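Local coordinates for protein betaine aldehyde dehydrogenase (Staphylococcus aureus subsp. aureus COL, PDB 4QTO) that probably catalyses the NAD-dependent oxidation of betaine aldehyde to glycine betaine, as a tetrameric member of the aldehyde dehydrogenase family, at residues L185-K190 with L201-S206; R215-M220 with I230-G235; G172-I177 with E498-S503. All coordinates share one frame; numbering follows the deposited sequence.

Contact 1 (L185-K190 with L201-S206)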
loop_
_atom_site.group_PDB
_atom_site.type_symbol
_atom_site.label_atom_id
_atom_site.label_comp_id
_atom_site.label_asym_id
_atom_site.label_seq_id
_atom_site.Cartn_x
_atom_site.Cartn_y
_atom_site.Cartn_z
ATOM N N LEU A 185 27.981 -8.468 -2.596
ATOM C CA LEU A 185 26.933 -7.477 -2.451
ATOM C C LEU A 185 25.844 -7.722 -3.491
ATOM O O LEU A 185 24.651 -7.792 -3.158
ATOM C CB LEU A 185 27.487 -6.075 -2.612
ATOM C CG LEU A 185 26.480 -4.944 -2.521
ATOM C CD1 LEU A 185 25.894 -4.865 -1.102
ATOM C CD2 LEU A 185 27.170 -3.636 -2.924
ATOM N N GLN A 186 26.237 -7.889 -4.758
ATOM C CA GLN A 186 25.243 -8.092 -5.808
ATOM C C GLN A 186 24.552 -9.440 -5.645
ATOM O O GLN A 186 23.367 -9.553 -5.938
ATOM C CB GLN A 186 25.887 -7.933 -7.187
ATOM C CG GLN A 186 26.414 -6.536 -7.427
ATOM C CD GLN A 186 25.364 -5.448 -7.279
ATOM O OE1 GLN A 186 24.375 -5.396 -8.020
ATOM N NE2 GLN A 186 25.612 -4.520 -6.363
ATOM N N ALA A 187 25.264 -10.441 -5.147
ATOM C CA ALA A 187 24.653 -11.735 -4.872
ATOM C C ALA A 187 23.539 -11.571 -3.817
ATOM O O ALA A 187 22.442 -12.120 -3.970
ATOM C CB ALA A 187 25.666 -12.732 -4.386
ATOM N N SER A 188 23.837 -10.826 -2.746
ATOM C CA SER A 188 22.850 -10.633 -1.660
ATOM C C SER A 188 21.572 -9.978 -2.165
ATOM O O SER A 188 20.464 -10.280 -1.716
ATOM C CB SER A 188 23.406 -9.848 -0.468
ATOM O OG SER A 188 23.578 -8.445 -0.720
ATOM N N TRP A 189 21.709 -9.046 -3.107
ATOM C CA TRP A 189 20.541 -8.349 -3.655
ATOM C C TRP A 189 19.560 -9.272 -4.379
ATOM O O TRP A 189 18.368 -8.976 -4.470
ATOM C CB TRP A 189 20.991 -7.252 -4.628
ATOM C CG TRP A 189 21.677 -6.050 -4.026
ATOM C CD1 TRP A 189 22.238 -5.936 -2.794
ATOM C CD2 TRP A 189 21.987 -4.829 -4.720
ATOM N NE1 TRP A 189 22.815 -4.693 -2.659
ATOM C CE2 TRP A 189 22.648 -3.995 -3.828
ATOM C CE3 TRP A 189 21.701 -4.356 -6.009
ATOM C CZ2 TRP A 189 23.089 -2.724 -4.187
ATOM C CZ3 TRP A 189 22.116 -3.069 -6.352
ATOM C CH2 TRP A 189 22.794 -2.289 -5.441
ATOM N N LYS A 190 20.081 -10.362 -4.910
ATOM C CA LYS A 190 19.311 -11.359 -5.609
ATOM C C LYS A 190 18.862 -12.513 -4.702
ATOM O O LYS A 190 17.679 -12.902 -4.718
ATOM C CB LYS A 190 20.113 -11.891 -6.817
ATOM C CG LYS A 190 20.580 -10.800 -7.789
ATOM C CD LYS A 190 21.195 -11.398 -9.030
ATOM C CE LYS A 190 21.852 -10.387 -9.949
ATOM N NZ LYS A 190 20.923 -9.372 -10.463
ATOM N N LEU A 201 16.510 -21.071 -6.603
ATOM C CA LEU A 201 17.457 -20.288 -7.383
ATOM C C LEU A 201 18.677 -21.052 -7.833
ATOM O O LEU A 201 19.095 -22.019 -7.209
ATOM C CB LEU A 201 17.900 -19.061 -6.568
ATOM C CG LEU A 201 18.686 -19.299 -5.262
ATOM C CD1 LEU A 201 20.180 -19.355 -5.559
ATOM C CD2 LEU A 201 18.435 -18.178 -4.242
ATOM N N VAL A 202 19.216 -20.585 -8.950
ATOM C CA VAL A 202 20.497 -21.059 -9.483
ATOM C C VAL A 202 21.328 -19.819 -9.737
ATOM O O VAL A 202 20.969 -18.973 -10.582
ATOM C CB VAL A 202 20.364 -21.880 -10.779
ATOM C CG1 VAL A 202 21.749 -22.396 -11.220
ATOM C CG2 VAL A 202 19.409 -23.048 -10.621
ATOM N N MET A 203 22.448 -19.692 -9.026
ATOM C CA MET A 203 23.317 -18.531 -9.149
ATOM C C MET A 203 24.642 -18.869 -9.762
ATOM O O MET A 203 25.190 -19.952 -9.496
ATOM C CB MET A 203 23.580 -17.922 -7.764
ATOM C CG MET A 203 24.577 -16.775 -7.797
ATOM S SD MET A 203 24.628 -15.721 -6.322
ATOM C CE MET A 203 23.125 -14.797 -6.578
ATOM N N LYS A 204 25.147 -17.968 -10.611
ATOM C CA LYS A 204 26.478 -18.113 -11.204
ATOM C C LYS A 204 27.204 -16.801 -11.037
ATOM O O LYS A 204 26.813 -15.803 -11.643
ATOM C CB LYS A 204 26.440 -18.477 -12.689
ATOM C CG LYS A 204 27.840 -18.773 -13.261
ATOM C CD LYS A 204 27.909 -18.615 -14.758
ATOM C CE LYS A 204 28.240 -17.194 -15.162
ATOM N NZ LYS A 204 29.648 -16.792 -14.816
ATOM N N PRO A 205 28.261 -16.773 -10.206
ATOM C CA PRO A 205 29.040 -15.535 -10.054
ATOM C C PRO A 205 29.972 -15.336 -11.234
ATOM O O PRO A 205 30.141 -16.247 -12.069
ATOM C CB PRO A 205 29.827 -15.776 -8.769
ATOM C CG PRO A 205 30.045 -17.265 -8.769
ATOM C CD PRO A 205 28.804 -17.859 -9.372
ATOM N N SER A 206 30.579 -14.157 -11.324
ATOM C CA SER A 206 31.521 -13.879 -12.376
ATOM C C SER A 206 32.613 -14.937 -12.316
ATOM O O SER A 206 33.094 -15.289 -11.226
ATOM C CB SER A 206 32.154 -12.512 -12.202
ATOM O OG SER A 206 33.142 -12.330 -13.217
#
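Met203 carries this contact, its thioether end laid against Ala187 and Lys190 of helix 183-197. Earlier in the strand, Leu201 points to the same side of the sheet and packs on Phe217. Val202 takes the other side and meets Met244.

At Met203 the chain runs straight out from the strand, CG anti to the backbone N (chi1 175°), then bends at chi3 (-75°). That bend turns CE against the Ala187 backbone, 3.8 Å from Ala187 CA, while Met203 SD sits 3.7 Å from Ala187 CB. Lys190 touches with its base alone: Lys190 CB lies 4.2 Å from Met203 CE, and its amine reaches away to a salt bridge with Glu491 and hydrogen bonds with Ser254 and Thr256.

Lys204 lies on the side of Val202; its NZ curls back to Pro205 O at 2.8 Å, from 36° out of the carbonyl plane, and also hydrogen-bonds Gly235 O. Pro205 leads out of the strand and packs on Thr213.

Helix 183-197 and strand 200-204 close a beta-alpha-beta unit begun by strand 162-177, as expected of a Rossmann fold. Helix 211-223 adjoins through Thr213 and Phe217, which both touch Met203, and helix 237-246 packs on the opposite face of the sheet.

Contact 2 (R215-M220 with I230-G235)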
loop_
_atom_site.group_PDB
_atom_site.type_symbol
_atom_site.label_atom_id
_atom_site.label_comp_id
_atom_site.label_asym_id
_atom_site.label_seq_id
_atom_site.Cartn_x
_atom_site.Cartn_y
_atom_site.Cartn_z
ATOM N N ARG A 215 31.673 -18.939 -0.465
ATOM C CA ARG A 215 31.567 -18.879 1.014
ATOM C C ARG A 215 30.136 -18.680 1.465
ATOM O O ARG A 215 29.697 -19.355 2.418
ATOM C CB ARG A 215 32.489 -17.800 1.592
ATOM C CG ARG A 215 32.540 -17.772 3.103
ATOM C CD ARG A 215 33.175 -19.031 3.669
ATOM N NE ARG A 215 33.228 -18.955 5.147
ATOM C CZ ARG A 215 32.642 -19.804 5.979
ATOM N NH1 ARG A 215 32.037 -20.912 5.548
ATOM N NH2 ARG A 215 32.726 -19.585 7.287
ATOM N N VAL A 216 29.387 -17.789 0.807
ATOM C CA VAL A 216 28.004 -17.554 1.244
ATOM C C VAL A 216 27.151 -18.821 1.026
ATOM O O VAL A 216 26.238 -19.081 1.821
ATOM C CB VAL A 216 27.365 -16.279 0.655
ATOM C CG1 VAL A 216 26.902 -16.492 -0.775
ATOM C CG2 VAL A 216 26.219 -15.875 1.526
ATOM N N PHE A 217 27.423 -19.599 -0.036
ATOM C CA PHE A 217 26.720 -20.868 -0.222
ATOM C C PHE A 217 27.029 -21.835 0.931
ATOM O O PHE A 217 26.133 -22.544 1.399
ATOM C CB PHE A 217 26.946 -21.487 -1.582
ATOM C CG PHE A 217 25.934 -21.037 -2.586
ATOM C CD1 PHE A 217 26.008 -19.773 -3.144
ATOM C CD2 PHE A 217 24.888 -21.872 -2.918
ATOM C CE1 PHE A 217 25.027 -19.345 -4.027
ATOM C CE2 PHE A 217 23.922 -21.462 -3.829
ATOM C CZ PHE A 217 23.987 -20.210 -4.372
ATOM N N GLU A 218 28.286 -21.872 1.381
ATOM C CA GLU A 218 28.621 -22.696 2.576
ATOM C C GLU A 218 27.767 -22.228 3.765
ATOM O O GLU A 218 27.200 -23.048 4.491
ATOM C CB GLU A 218 30.094 -22.586 2.938
ATOM C CG GLU A 218 31.049 -23.158 1.886
ATOM C CD GLU A 218 32.501 -23.039 2.277
ATOM O OE1 GLU A 218 32.825 -22.241 3.209
ATOM O OE2 GLU A 218 33.317 -23.763 1.668
ATOM N N LEU A 219 27.679 -20.914 3.971
ATOM C CA LEU A 219 26.897 -20.380 5.099
ATOM C C LEU A 219 25.396 -20.670 4.976
ATOM O O LEU A 219 24.729 -20.989 5.964
ATOM C CB LEU A 219 27.161 -18.878 5.273
ATOM C CG LEU A 219 28.607 -18.490 5.555
ATOM C CD1 LEU A 219 28.765 -16.978 5.573
ATOM C CD2 LEU A 219 29.099 -19.090 6.871
ATOM N N MET A 220 24.857 -20.533 3.765
ATOM C CA MET A 220 23.441 -20.867 3.538
ATOM C C MET A 220 23.159 -22.342 3.812
ATOM O O MET A 220 22.133 -22.698 4.404
ATOM C CB MET A 220 23.009 -20.480 2.138
ATOM C CG MET A 220 22.958 -18.970 1.994
ATOM S SD MET A 220 22.143 -18.458 0.455
ATOM C CE MET A 220 23.408 -18.873 -0.675
ATOM N N ILE A 230 18.588 -23.975 -3.406
ATOM C CA ILE A 230 19.724 -23.125 -3.755
ATOM C C ILE A 230 20.745 -23.948 -4.529
ATOM O O ILE A 230 21.007 -25.116 -4.210
ATOM C CB ILE A 230 20.371 -22.437 -2.532
ATOM C CG1 ILE A 230 20.951 -23.444 -1.534
ATOM C CG2 ILE A 230 19.359 -21.526 -1.870
ATOM C CD1 ILE A 230 21.693 -22.802 -0.375
ATOM N N ASN A 231 21.308 -23.364 -5.582
ATOM C CA ASN A 231 22.312 -24.025 -6.380
ATOM C C ASN A 231 23.313 -22.974 -6.877
ATOM O O ASN A 231 22.927 -21.821 -7.192
ATOM C CB ASN A 231 21.714 -24.720 -7.606
ATOM C CG ASN A 231 20.550 -25.639 -7.273
ATOM O OD1 ASN A 231 20.725 -26.852 -7.091
ATOM N ND2 ASN A 231 19.367 -25.064 -7.158
ATOM N N LEU A 232 24.567 -23.376 -6.941
ATOM C CA LEU A 232 25.678 -22.547 -7.368
ATOM C C LEU A 232 26.409 -23.222 -8.519
ATOM O O LEU A 232 26.937 -24.338 -8.371
ATOM C CB LEU A 232 26.654 -22.347 -6.182
ATOM C CG LEU A 232 27.994 -21.653 -6.463
ATOM C CD1 LEU A 232 27.796 -20.240 -6.946
ATOM C CD2 LEU A 232 28.914 -21.666 -5.233
ATOM N N ILE A 233 26.451 -22.542 -9.654
ATOM C CA ILE A 233 27.210 -22.977 -10.818
ATOM C C ILE A 233 28.422 -22.072 -10.914
ATOM O O ILE A 233 28.318 -20.859 -10.670
ATOM C CB ILE A 233 26.352 -22.840 -12.084
ATOM C CG1 ILE A 233 25.203 -23.846 -12.052
ATOM C CG2 ILE A 233 27.186 -23.031 -13.349
ATOM C CD1 ILE A 233 25.591 -25.293 -12.040
ATOM N N LEU A 234 29.561 -22.629 -11.300
ATOM C CA LEU A 234 30.767 -21.859 -11.433
ATOM C C LEU A 234 31.252 -22.008 -12.864
ATOM O O LEU A 234 31.366 -23.129 -13.362
ATOM C CB LEU A 234 31.850 -22.352 -10.489
ATOM C CG LEU A 234 31.557 -22.282 -8.984
ATOM C CD1 LEU A 234 32.646 -22.956 -8.168
ATOM C CD2 LEU A 234 31.369 -20.857 -8.508
ATOM N N GLY A 235 31.549 -20.906 -13.491
ATOM C CA GLY A 235 32.109 -21.019 -14.827
ATOM C C GLY A 235 31.878 -19.866 -15.743
ATOM O O GLY A 235 31.253 -18.905 -15.385
#
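Phe217 is held between Leu232 of the strand and Met220 of its own helix, one on each ring face. The CH-pi contact is well centred: Leu232 CB stands 3.6 Å from the centroid of the Phe217 ring and 8° off its normal. On the opposite face Met220 CE lies 3.6 Å above the Phe217 ring plane, brought there by a bend at chi3 (-74°) of an otherwise extended chain.

The ring meets backbone too: Phe217 CZ comes within 3.4 Å of Asn231 O, at an oblique approach, and Asn231 N lies at the ring edge, in its plane.

Apolar packing completes the interface through Ile230. Its CD1 touches Met220 CB at 3.7 Å, and Ile230 CB sits 3.9 Å from Phe217 CE2.

The polar side chains bond elsewhere. Arg215 NH1 and Glu218 OE1 form a salt bridge of 2.8 Å within the helix, using the anti lone pair of the carboxylate, and Glu218 OE2 accepts from Ser32 N. The Asn231 side chain leaves the strand away from the helix; OD1 accepts from Asp38 N and ND2 donates to Gly228 O and Leu201 O.

The axes of helix 215-220 and the weakly bonded strand 230-232 approach to 9.7 Å at 154°, close to antiparallel, as in a beta-alpha-beta crossover. Helix 211-223 links parallel strands 200-204 and 230-232; helix 183-197 packs beside it against Met220 and Ile230, and strand 35-37 lies alongside strand 230-232.

Contact 3 (G172-I177 with E498-S503)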
loop_
_atom_site.group_PDB
_atom_site.type_symbol
_atom_site.label_atom_id
_atom_site.label_comp_id
_atom_site.label_asym_id
_atom_site.label_seq_id
_atom_site.Cartn_x
_atom_site.Cartn_y
_atom_site.Cartn_z
ATOM N N GLY A 172 8.895 -18.461 -9.126
ATOM C CA GLY A 172 9.217 -19.828 -9.447
ATOM C C GLY A 172 10.704 -20.073 -9.360
ATOM O O GLY A 172 11.318 -19.841 -8.328
ATOM N N VAL A 173 11.252 -20.580 -10.447
ATOM C CA VAL A 173 12.658 -20.881 -10.564
ATOM C C VAL A 173 13.356 -19.650 -11.139
ATOM O O VAL A 173 12.950 -19.135 -12.201
ATOM C CB VAL A 173 12.858 -22.082 -11.495
ATOM C CG1 VAL A 173 14.333 -22.271 -11.838
ATOM C CG2 VAL A 173 12.291 -23.344 -10.888
ATOM N N VAL A 174 14.418 -19.197 -10.470
ATOM C CA VAL A 174 15.123 -18.012 -10.912
ATOM C C VAL A 174 16.599 -18.296 -11.149
ATOM O O VAL A 174 17.221 -19.021 -10.359
ATOM C CB VAL A 174 15.050 -16.883 -9.864
ATOM C CG1 VAL A 174 15.700 -15.614 -10.417
ATOM C CG2 VAL A 174 13.604 -16.629 -9.453
ATOM N N THR A 175 17.142 -17.742 -12.228
ATOM C CA THR A 175 18.579 -17.826 -12.509
ATOM C C THR A 175 19.140 -16.427 -12.211
ATOM O O THR A 175 18.515 -15.388 -12.500
ATOM C CB THR A 175 18.927 -18.341 -13.887
ATOM O OG1 THR A 175 18.305 -17.529 -14.860
ATOM C CG2 THR A 175 18.489 -19.797 -14.023
ATOM N N GLN A 176 20.326 -16.403 -11.615
ATOM C CA GLN A 176 20.907 -15.184 -11.090
ATOM C C GLN A 176 22.373 -15.140 -11.507
ATOM O O GLN A 176 23.125 -16.057 -11.177
ATOM C CB GLN A 176 20.758 -15.148 -9.572
ATOM C CG GLN A 176 19.298 -15.186 -9.115
ATOM C CD GLN A 176 19.114 -15.316 -7.622
ATOM O OE1 GLN A 176 19.879 -15.975 -6.939
ATOM N NE2 GLN A 176 18.057 -14.690 -7.122
ATOM N N ILE A 177 22.762 -14.083 -12.199
ATOM C CA ILE A 177 24.141 -13.949 -12.757
ATOM C C ILE A 177 24.686 -12.625 -12.258
ATOM O O ILE A 177 24.086 -11.573 -12.478
ATOM C CB ILE A 177 24.117 -14.014 -14.292
ATOM C CG1 ILE A 177 23.573 -15.377 -14.739
ATOM C CG2 ILE A 177 25.494 -13.747 -14.843
ATOM C CD1 ILE A 177 23.240 -15.450 -16.222
ATOM N N GLU A 498 9.228 -7.619 -5.339
ATOM C CA GLU A 498 8.189 -7.887 -6.339
ATOM C C GLU A 498 8.670 -8.576 -7.608
ATOM O O GLU A 498 7.893 -9.256 -8.266
ATOM C CB GLU A 498 7.421 -6.601 -6.668
ATOM C CG GLU A 498 6.600 -6.151 -5.477
ATOM C CD GLU A 498 5.925 -4.791 -5.626
ATOM O OE1 GLU A 498 6.131 -4.089 -6.637
ATOM O OE2 GLU A 498 5.192 -4.440 -4.690
ATOM N N GLU A 499 9.953 -8.447 -7.938
ATOM C CA GLU A 499 10.498 -9.131 -9.094
ATOM C C GLU A 499 10.400 -10.642 -8.875
ATOM O O GLU A 499 10.302 -11.414 -9.848
ATOM C CB GLU A 499 11.976 -8.845 -9.366
ATOM C CG GLU A 499 12.295 -7.391 -9.652
ATOM C CD GLU A 499 11.874 -6.909 -11.027
ATOM O OE1 GLU A 499 11.690 -7.770 -11.933
ATOM O OE2 GLU A 499 11.703 -5.645 -11.162
ATOM N N TYR A 500 10.394 -11.060 -7.591
ATOM C CA TYR A 500 10.385 -12.463 -7.204
ATOM C C TYR A 500 8.995 -13.004 -6.872
ATOM O O TYR A 500 8.878 -14.129 -6.354
ATOM C CB TYR A 500 11.395 -12.711 -6.066
ATOM C CG TYR A 500 12.831 -12.534 -6.561
ATOM C CD1 TYR A 500 13.473 -11.302 -6.541
ATOM C CD2 TYR A 500 13.519 -13.605 -7.098
ATOM C CE1 TYR A 500 14.738 -11.141 -7.088
ATOM C CE2 TYR A 500 14.784 -13.458 -7.634
ATOM C CZ TYR A 500 15.387 -12.234 -7.625
ATOM O OH TYR A 500 16.653 -12.072 -8.175
ATOM N N LEU A 501 7.961 -12.216 -7.178
ATOM C CA LEU A 501 6.595 -12.608 -6.958
ATOM C C LEU A 501 5.833 -12.603 -8.282
ATOM O O LEU A 501 6.208 -11.913 -9.255
ATOM C CB LEU A 501 5.898 -11.618 -6.010
ATOM C CG LEU A 501 6.470 -11.611 -4.585
ATOM C CD1 LEU A 501 5.858 -10.458 -3.802
ATOM C CD2 LEU A 501 6.176 -12.931 -3.915
ATOM N N VAL A 502 4.729 -13.340 -8.278
ATOM C CA VAL A 502 3.798 -13.353 -9.410
ATOM C C VAL A 502 2.389 -13.233 -8.812
ATOM O O VAL A 502 2.113 -13.794 -7.745
ATOM C CB VAL A 502 3.946 -14.601 -10.279
ATOM C CG1 VAL A 502 3.734 -15.888 -9.499
ATOM C CG2 VAL A 502 3.049 -14.510 -11.509
ATOM N N SER A 503 1.528 -12.470 -9.484
ATOM C CA SER A 503 0.149 -12.285 -9.011
ATOM C C SER A 503 -0.788 -13.286 -9.659
ATOM O O SER A 503 -0.720 -13.537 -10.863
ATOM C CB SER A 503 -0.352 -10.895 -9.393
ATOM O OG SER A 503 0.366 -9.884 -8.721
#
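Tyr500 reaches across to Gln176 and Val174 on strand 162-177, a strand of the Rossmann-type sheet, from a type I beta turn that leads into strand 501-509. The first shell has one polar and one apolar part. Gln176 NE2 donates to Tyr500 OH at 3.2 Å, with an N-H...O angle of 144° and the hydroxyl tilted 22° from the amide plane, so the bond is long and bent. Amide and ring stand nearly perpendicular, 79° between planes, and Gln176 NE2 also comes within 3.5 Å of Tyr500 CE2. Beside it Val174 crosses the ring at about a right angle, its CG1 lying 3.6 Å from Tyr500 CE2; Val174 is modelled in two conformers, so this packing describes one of them.

The second shell positions both partners. The Gln176 side chain, extended beyond CG, lies on Ala194, Leu201 and Met203, and its NE2 makes a further, weak hydrogen bond to Lys190 O. The Tyr500 side chain also touches Lys190, Pro193 and Ala194 of helix 183-197, Cys199 and Leu252. Backbone hydrogen bonds of Val174 and Gln176 to Val202 fix their strand within the sheet.

Farther out, the contact approaches the subunit interface: Ser503 bonds through OG to Glu495 and through its carbonyl to Arg490, both of the second subunit. The turn that presents Tyr500 is closed by Leu501 N donating to Glu498 O at 3.2 Å.

All three contacts are buried and meet one sheet, in which strand 200-204 lies between strands 162-177 and 230-232. Contacts 1 and 2 are successive helix-on-strand packings in neighbouring beta-alpha-beta units. Both rely on apolar groups: a methionine against an alanine of the helix in the first, a phenylalanine between two side chains in the second. Their strands are tied directly, Met203 N lying 2.9 Å from Asn231 O. Contact 3 joins parts over 300 residues apart and adds a side-chain hydrogen bond to its packing. Its touching residues are buried, yet Ser503 reaches the second subunit, whereas no other chain touches contacts 1 and 2. Gln176 bridges to contact 1, its OE1 meeting Met203 CE.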